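Local atomic coordinates of 26.7 kDa salivary protein (Phlebotomus duboscqi, PDB entry 6MT7), a protein that binds and sequesters cysteinyl leukotrienes and a thromboxane A2 analogue, modulating the blood feeding of female sand flies and inhibiting platelet aggregation induced by low collagen concentrations. Residues F15-C18 with Q19-E23; E40-H43 with C44-C48. All coordinates share one frame; numbering follows the deposited sequence.

Contact 1 of 2, residues F15-C18 with Q19-E23; sequences FRTC and QRQSE. With TRT (fragment of triton X-100), chain C.
R16 and Q19, one helical turn apart, are joined by a side-chain hydrogen bond from R16 NH1 to Q19 OE1, 3.0 Å long. The amide oxygen sits at the edge of the guanidinium, in its plane, although the amide itself is turned 50° from that plane. R16 gets there by curling: bends at chi2 (-76°) and chi3 fold the chain back beside the helix, where NE also bonds to the backbone oxygen of T230 near the C terminus. With OE1 taken by arginine, the other end of the Q19 amide faces the bound detergent fragment, and NE2 donates a nearly straight bond (166°) to ether oxygen O21 of the ligand. NE2 also makes a probable hydrogen bond with the hydroxyl of Y45.

The main chain supplies a second layer of bonds. Q19 N, R20 N and Q21 N bond to the carbonyls of F15, R16 and T17, whereas the bond from S22 N to C18 O is weak. A water donates to C18 O at 2.7 Å and is also hydrogen-bonded to S22 OG.

R16 NH2 comes within 3.4 Å of R20 NH2, over one face of the R20 guanidinium. R20 NE, like R16 NE, is hydrogen-bonded to a backbone oxygen, here that of Y231. Farther out, T17 CG2 lies alongside the Q21 amide, 3.6 Å from NE2. F15 presents one ring face to the ligand's ether chain at C19, and its CE1 approaches methyl carbon C2 at 3.4 Å.

Gripped at both ends, the Q19 amide has its rotation fixed: arginine holds the oxygen and leaves NE2 for the ether oxygen and the Y45 hydroxyl inside an otherwise largely aromatic pocket.

Contact 2 of 2, residues E40-H43 with C44-C48; sequences EDTH and CYVKC. With TRT (fragment of triton X-100), chain C.
E40 meets C44 at the first turn of helix 40-52, where C44 N donates to E40 O at 3.1 Å. The sulfur of C44 also lies 4.0 Å from that oxygen, and its disulfide to C94 ties this turn to helix 94-106.

At D41 the contact is again through the main chain: D41 O accepts from Y45 N and lies 3.3 Å from Y45 CB. The Y45 side chain then leaves the helix, CG trans to the backbone N (chi1 170°), which carries the phenol into the pocket. There the hydroxyl donates to O15 of the bound Triton fragment at 2.9 Å; O15 lies near the plane of the ring, at its edge. The ring also stacks on W31.

T42 O accepts from V46 N and is touched by V46 CG2 at 3.3 Å, while CG1, the other branch of V46, reaches ligand carbon C8 at 4.0 Å. The T42 hydroxyl is engaged by D39 and by the indole nitrogen of W31.

H43 closes the series, its carbonyl receiving K47 N in an almost straight bond (170°). Its imidazole folds back over the start of the helix, with E40 N 4.0 Å above one face, toward the rim, and NE2 hydrogen-bonded to N38 OD1. K47 runs out fully extended to the carbonyl of G92.

Successive i to i+4 bonds thus make this a regular alpha-helix lining the ligand pocket of a PBP/GOBP domain, with disulfides at C44 and C48 and, at Y45, a residue that by similarity binds thromboxane A2.

In the fold
From the N terminus, helix 8-21 comes first, and contact 1 spans its final turns. The chain then passes through helix 28-32, which supplies W31 and Y32 to the pocket, before contact 2 opens helix 40-52. Both contacts are local and in series: neither closes a long loop, and they neither nest nor cross. Their centres are about 10 Å apart, and the C18–C48 disulfide joins the two helices covalently, while the bound Triton fragment touches both contacts. Outward, helix 8-21 is tied to the C-terminal tail of the chain and helix 40-52 to helix 94-106.

Contact 1 of 2, residues F15-C18 with Q19-E23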
loop_
_atom_site.group_PDB
_atom_site.type_symbol
_atom_site.label_atom_id
_atom_site.label_comp_id
_atom_site.label_asym_id
_atom_site.label_seq_id
_atom_site.Cartn_x
_atom_site.Cartn_y
_atom_site.Cartn_z
ATOM N N PHE A 15 5.338 -1.434 0.771
ATOM C CA PHE A 15 6.616 -2.061 0.432
ATOM C C PHE A 15 6.434 -3.539 0.104
ATOM O O PHE A 15 6.923 -4.038 -0.917
ATOM C CB PHE A 15 7.610 -1.928 1.587
ATOM C CG PHE A 15 8.053 -0.527 1.864
ATOM C CD1 PHE A 15 8.685 0.236 0.887
ATOM C CD2 PHE A 15 7.870 0.015 3.127
ATOM C CE1 PHE A 15 9.112 1.531 1.168
ATOM C CE2 PHE A 15 8.293 1.303 3.412
ATOM C CZ PHE A 15 8.905 2.062 2.440
ATOM N N ARG A 16 5.740 -4.261 0.973
ATOM C CA ARG A 16 5.670 -5.708 0.821
ATOM C C ARG A 16 4.858 -6.100 -0.406
ATOM O O ARG A 16 5.246 -7.009 -1.151
ATOM C CB ARG A 16 5.081 -6.327 2.085
ATOM C CG ARG A 16 5.962 -6.142 3.331
ATOM C CD ARG A 16 7.167 -7.100 3.324
ATOM N NE ARG A 16 6.740 -8.498 3.302
ATOM C CZ ARG A 16 7.187 -9.401 2.429
ATOM N NH1 ARG A 16 8.081 -9.052 1.512
ATOM N NH2 ARG A 16 6.741 -10.654 2.470
ATOM N N THR A 17 3.736 -5.419 -0.640
ATOM C CA THR A 17 2.923 -5.733 -1.812
ATOM C C THR A 17 3.710 -5.511 -3.095
ATOM O O THR A 17 3.686 -6.354 -4.008
ATOM C CB THR A 17 1.650 -4.886 -1.786
ATOM O OG1 THR A 17 0.872 -5.275 -0.649
ATOM C CG2 THR A 17 0.816 -5.055 -3.066
ATOM N N CYS A 18 4.435 -4.395 -3.173
ATOM C CA CYS A 18 5.223 -4.126 -4.369
ATOM C C CYS A 18 6.380 -5.107 -4.530
ATOM O O CYS A 18 6.740 -5.446 -5.665
ATOM C CB CYS A 18 5.718 -2.682 -4.323
ATOM S SG CYS A 18 4.295 -1.584 -4.521
ATOM N N GLN A 19 6.983 -5.552 -3.422
ATOM C CA GLN A 19 8.020 -6.577 -3.502
ATOM C C GLN A 19 7.454 -7.886 -4.023
ATOM O O GLN A 19 8.113 -8.594 -4.799
ATOM C CB GLN A 19 8.648 -6.792 -2.134
ATOM C CG GLN A 19 9.606 -5.695 -1.737
ATOM C CD GLN A 19 9.903 -5.724 -0.255
ATOM O OE1 GLN A 19 9.715 -6.749 0.412
ATOM N NE2 GLN A 19 10.354 -4.595 0.277
ATOM N N ARG A 20 6.237 -8.234 -3.604
ATOM C CA ARG A 20 5.641 -9.460 -4.123
ATOM C C ARG A 20 5.322 -9.337 -5.604
ATOM O O ARG A 20 5.444 -10.313 -6.351
ATOM C CB ARG A 20 4.391 -9.812 -3.322
ATOM C CG ARG A 20 4.723 -10.336 -1.928
ATOM C CD ARG A 20 3.601 -11.166 -1.389
ATOM N NE ARG A 20 3.826 -11.595 -0.013
ATOM C CZ ARG A 20 4.400 -12.743 0.328
ATOM N NH1 ARG A 20 4.822 -13.576 -0.619
ATOM N NH2 ARG A 20 4.529 -13.061 1.611
ATOM N N GLN A 21 4.928 -8.151 -6.055
ATOM C CA GLN A 21 4.629 -7.980 -7.467
ATOM C C GLN A 21 5.878 -7.990 -8.341
ATOM O O GLN A 21 5.750 -8.122 -9.561
ATOM C CB GLN A 21 3.809 -6.701 -7.659
ATOM C CG GLN A 21 2.452 -6.851 -6.952
ATOM C CD GLN A 21 1.490 -5.692 -7.131
ATOM O OE1 GLN A 21 1.809 -4.667 -7.756
ATOM N NE2 GLN A 21 0.293 -5.849 -6.570
ATOM N N SER A 22 7.072 -7.894 -7.756
ATOM C CA SER A 22 8.332 -7.983 -8.495
ATOM C C SER A 22 9.261 -9.011 -7.862
ATOM O O SER A 22 10.475 -8.812 -7.796
ATOM C CB SER A 22 9.037 -6.628 -8.567
ATOM O OG SER A 22 8.232 -5.641 -9.207
ATOM N N GLU A 23 8.716 -10.134 -7.405
ATOM C CA GLU A 23 9.502 -11.026 -6.552
ATOM C C GLU A 23 10.624 -11.743 -7.298
ATOM O O GLU A 23 11.543 -12.257 -6.648
ATOM C CB GLU A 23 8.590 -12.054 -5.891
ATOM C CG GLU A 23 7.862 -12.959 -6.878
ATOM C CD GLU A 23 6.883 -13.875 -6.187
ATOM O OE1 GLU A 23 6.908 -13.909 -4.937
ATOM O OE2 GLU A 23 6.085 -14.549 -6.883
HETATM C C25 TRT C . 11.252 -8.979 4.665
HETATM O O24 TRT C . 10.828 -7.625 4.794
HETATM C C23 TRT C . 11.567 -6.718 3.976
HETATM C C22 TRT C . 10.780 -5.414 3.928
HETATM O O21 TRT C . 11.511 -4.357 3.305
HETATM C C20 TRT C . 10.727 -3.172 3.375
HETATM C C19 TRT C . 11.547 -1.991 2.886
HETATM O O18 TRT C . 11.420 -1.892 1.470
HETATM C C17 TRT C . 12.695 -1.711 0.890
HETATM C C16 TRT C . 12.867 -0.281 0.421
HETATM O O15 TRT C . 12.236 -0.081 -0.849
HETATM C C12 TRT C . 11.916 1.206 -1.244
HETATM C C13 TRT C . 12.626 2.293 -0.747
HETATM C C14 TRT C . 12.301 3.595 -1.146
HETATM C C11 TRT C . 10.876 1.422 -2.139
HETATM C C10 TRT C . 10.554 2.716 -2.539
HETATM C C9 TRT C . 11.256 3.809 -2.048
HETATM C C6 TRT C . 10.870 5.189 -2.496
HETATM C C8 TRT C . 11.900 5.602 -3.542
HETATM C C7 TRT C . 9.511 5.143 -3.185
HETATM C C5 TRT C . 10.944 6.188 -1.319
HETATM C C1 TRT C . 9.911 6.221 -0.168
HETATM C C2 TRT C . 9.471 4.865 0.370
HETATM C C4 TRT C . 10.555 6.980 0.984
HETATM C C3 TRT C . 8.652 7.006 -0.512
HETATM O O HOH W 1 6.744 -3.849 -7.871
#

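Contact 2 of 2, residues E40-H43 with C44-C48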
loop_
_atom_site.group_PDB
_atom_site.type_symbol
_atom_site.label_atom_id
_atom_site.label_comp_id
_atom_site.label_asym_id
_atom_site.label_seq_id
_atom_site.Cartn_x
_atom_site.Cartn_y
_atom_site.Cartn_z
ATOM N N GLU A 40 15.380 -1.836 -14.732
ATOM C CA GLU A 40 13.962 -1.688 -15.058
ATOM C C GLU A 40 13.058 -2.196 -13.943
ATOM O O GLU A 40 12.058 -1.550 -13.613
ATOM C CB GLU A 40 13.651 -2.417 -16.370
ATOM C CG GLU A 40 12.186 -2.306 -16.804
ATOM C CD GLU A 40 11.978 -2.894 -18.193
ATOM O OE1 GLU A 40 12.925 -2.823 -19.000
ATOM O OE2 GLU A 40 10.894 -3.433 -18.466
ATOM N N ASP A 41 13.367 -3.359 -13.360
ATOM C CA ASP A 41 12.487 -3.875 -12.313
ATOM C C ASP A 41 12.482 -2.955 -11.097
ATOM O O ASP A 41 11.432 -2.753 -10.468
ATOM C CB ASP A 41 12.886 -5.301 -11.933
ATOM C CG ASP A 41 12.388 -6.327 -12.945
ATOM O OD1 ASP A 41 11.571 -5.946 -13.810
ATOM O OD2 ASP A 41 12.804 -7.493 -12.872
ATOM N N THR A 42 13.634 -2.362 -10.769
ATOM C CA THR A 42 13.669 -1.396 -9.668
ATOM C C THR A 42 12.883 -0.135 -10.015
ATOM O O THR A 42 12.191 0.430 -9.157
ATOM C CB THR A 42 15.111 -1.025 -9.314
ATOM O OG1 THR A 42 15.844 -2.197 -8.960
ATOM C CG2 THR A 42 15.143 -0.073 -8.119
ATOM N N HIS A 43 12.977 0.331 -11.264
ATOM C CA HIS A 43 12.156 1.469 -11.673
ATOM C C HIS A 43 10.689 1.200 -11.381
ATOM O O HIS A 43 9.997 2.042 -10.809
ATOM C CB HIS A 43 12.320 1.778 -13.164
ATOM C CG HIS A 43 13.732 2.039 -13.592
ATOM N ND1 HIS A 43 14.118 2.009 -14.916
ATOM C CD2 HIS A 43 14.846 2.335 -12.881
ATOM C CE1 HIS A 43 15.409 2.275 -15.002
ATOM N NE2 HIS A 43 15.876 2.472 -13.781
ATOM N N CYS A 44 10.189 0.030 -11.790
ATOM C CA CYS A 44 8.763 -0.215 -11.629
ATOM C C CYS A 44 8.400 -0.543 -10.192
ATOM O O CYS A 44 7.287 -0.228 -9.754
ATOM C CB CYS A 44 8.305 -1.321 -12.580
ATOM S SG CYS A 44 8.252 -0.696 -14.296
ATOM N N TYR A 45 9.333 -1.118 -9.433
ATOM C CA TYR A 45 9.121 -1.281 -7.998
ATOM C C TYR A 45 8.945 0.075 -7.311
ATOM O O TYR A 45 8.061 0.245 -6.452
ATOM C CB TYR A 45 10.302 -2.054 -7.400
ATOM C CG TYR A 45 10.331 -2.092 -5.891
ATOM C CD1 TYR A 45 9.337 -2.750 -5.179
ATOM C CD2 TYR A 45 11.364 -1.485 -5.186
ATOM C CE1 TYR A 45 9.356 -2.794 -3.784
ATOM C CE2 TYR A 45 11.392 -1.519 -3.791
ATOM C CZ TYR A 45 10.393 -2.176 -3.103
ATOM O OH TYR A 45 10.430 -2.203 -1.726
ATOM N N VAL A 46 9.763 1.059 -7.700
ATOM C CA VAL A 46 9.698 2.388 -7.096
ATOM C C VAL A 46 8.372 3.065 -7.436
ATOM O O VAL A 46 7.698 3.628 -6.565
ATOM C CB VAL A 46 10.914 3.224 -7.544
ATOM C CG1 VAL A 46 10.677 4.724 -7.290
ATOM C CG2 VAL A 46 12.190 2.729 -6.810
ATOM N N LYS A 47 7.964 3.008 -8.707
ATOM C CA LYS A 47 6.655 3.544 -9.071
ATOM C C LYS A 47 5.540 2.873 -8.276
ATOM O O LYS A 47 4.629 3.544 -7.777
ATOM C CB LYS A 47 6.394 3.357 -10.563
ATOM C CG LYS A 47 5.043 3.885 -10.969
ATOM C CD LYS A 47 4.793 3.750 -12.469
ATOM C CE LYS A 47 3.429 4.323 -12.850
ATOM N NZ LYS A 47 3.074 3.995 -14.272
ATOM N N CYS A 48 5.600 1.544 -8.159
ATOM C CA CYS A 48 4.589 0.800 -7.414
ATOM C C CYS A 48 4.485 1.297 -5.980
ATOM O O CYS A 48 3.377 1.463 -5.454
ATOM C CB CYS A 48 4.927 -0.697 -7.434
ATOM S SG CYS A 48 3.803 -1.829 -6.510
HETATM C C25 TRT C . 11.252 -8.979 4.665
HETATM O O24 TRT C . 10.828 -7.625 4.794
HETATM C C23 TRT C . 11.567 -6.718 3.976
HETATM C C22 TRT C . 10.780 -5.414 3.928
HETATM O O21 TRT C . 11.511 -4.357 3.305
HETATM C C20 TRT C . 10.727 -3.172 3.375
HETATM C C19 TRT C . 11.547 -1.991 2.886
HETATM O O18 TRT C . 11.420 -1.892 1.470
HETATM C C17 TRT C . 12.695 -1.711 0.890
HETATM C C16 TRT C . 12.867 -0.281 0.421
HETATM O O15 TRT C . 12.236 -0.081 -0.849
HETATM C C12 TRT C . 11.916 1.206 -1.244
HETATM C C13 TRT C . 12.626 2.293 -0.747
HETATM C C14 TRT C . 12.301 3.595 -1.146
HETATM C C11 TRT C . 10.876 1.422 -2.139
HETATM C C10 TRT C . 10.554 2.716 -2.539
HETATM C C9 TRT C . 11.256 3.809 -2.048
HETATM C C6 TRT C . 10.870 5.189 -2.496
HETATM C C8 TRT C . 11.900 5.602 -3.542
HETATM C C7 TRT C . 9.511 5.143 -3.185
HETATM C C5 TRT C . 10.944 6.188 -1.319
HETATM C C1 TRT C . 9.911 6.221 -0.168
HETATM C C2 TRT C . 9.471 4.865 0.370
HETATM C C4 TRT C . 10.555 6.980 0.984
HETATM C C3 TRT C . 8.652 7.006 -0.512
#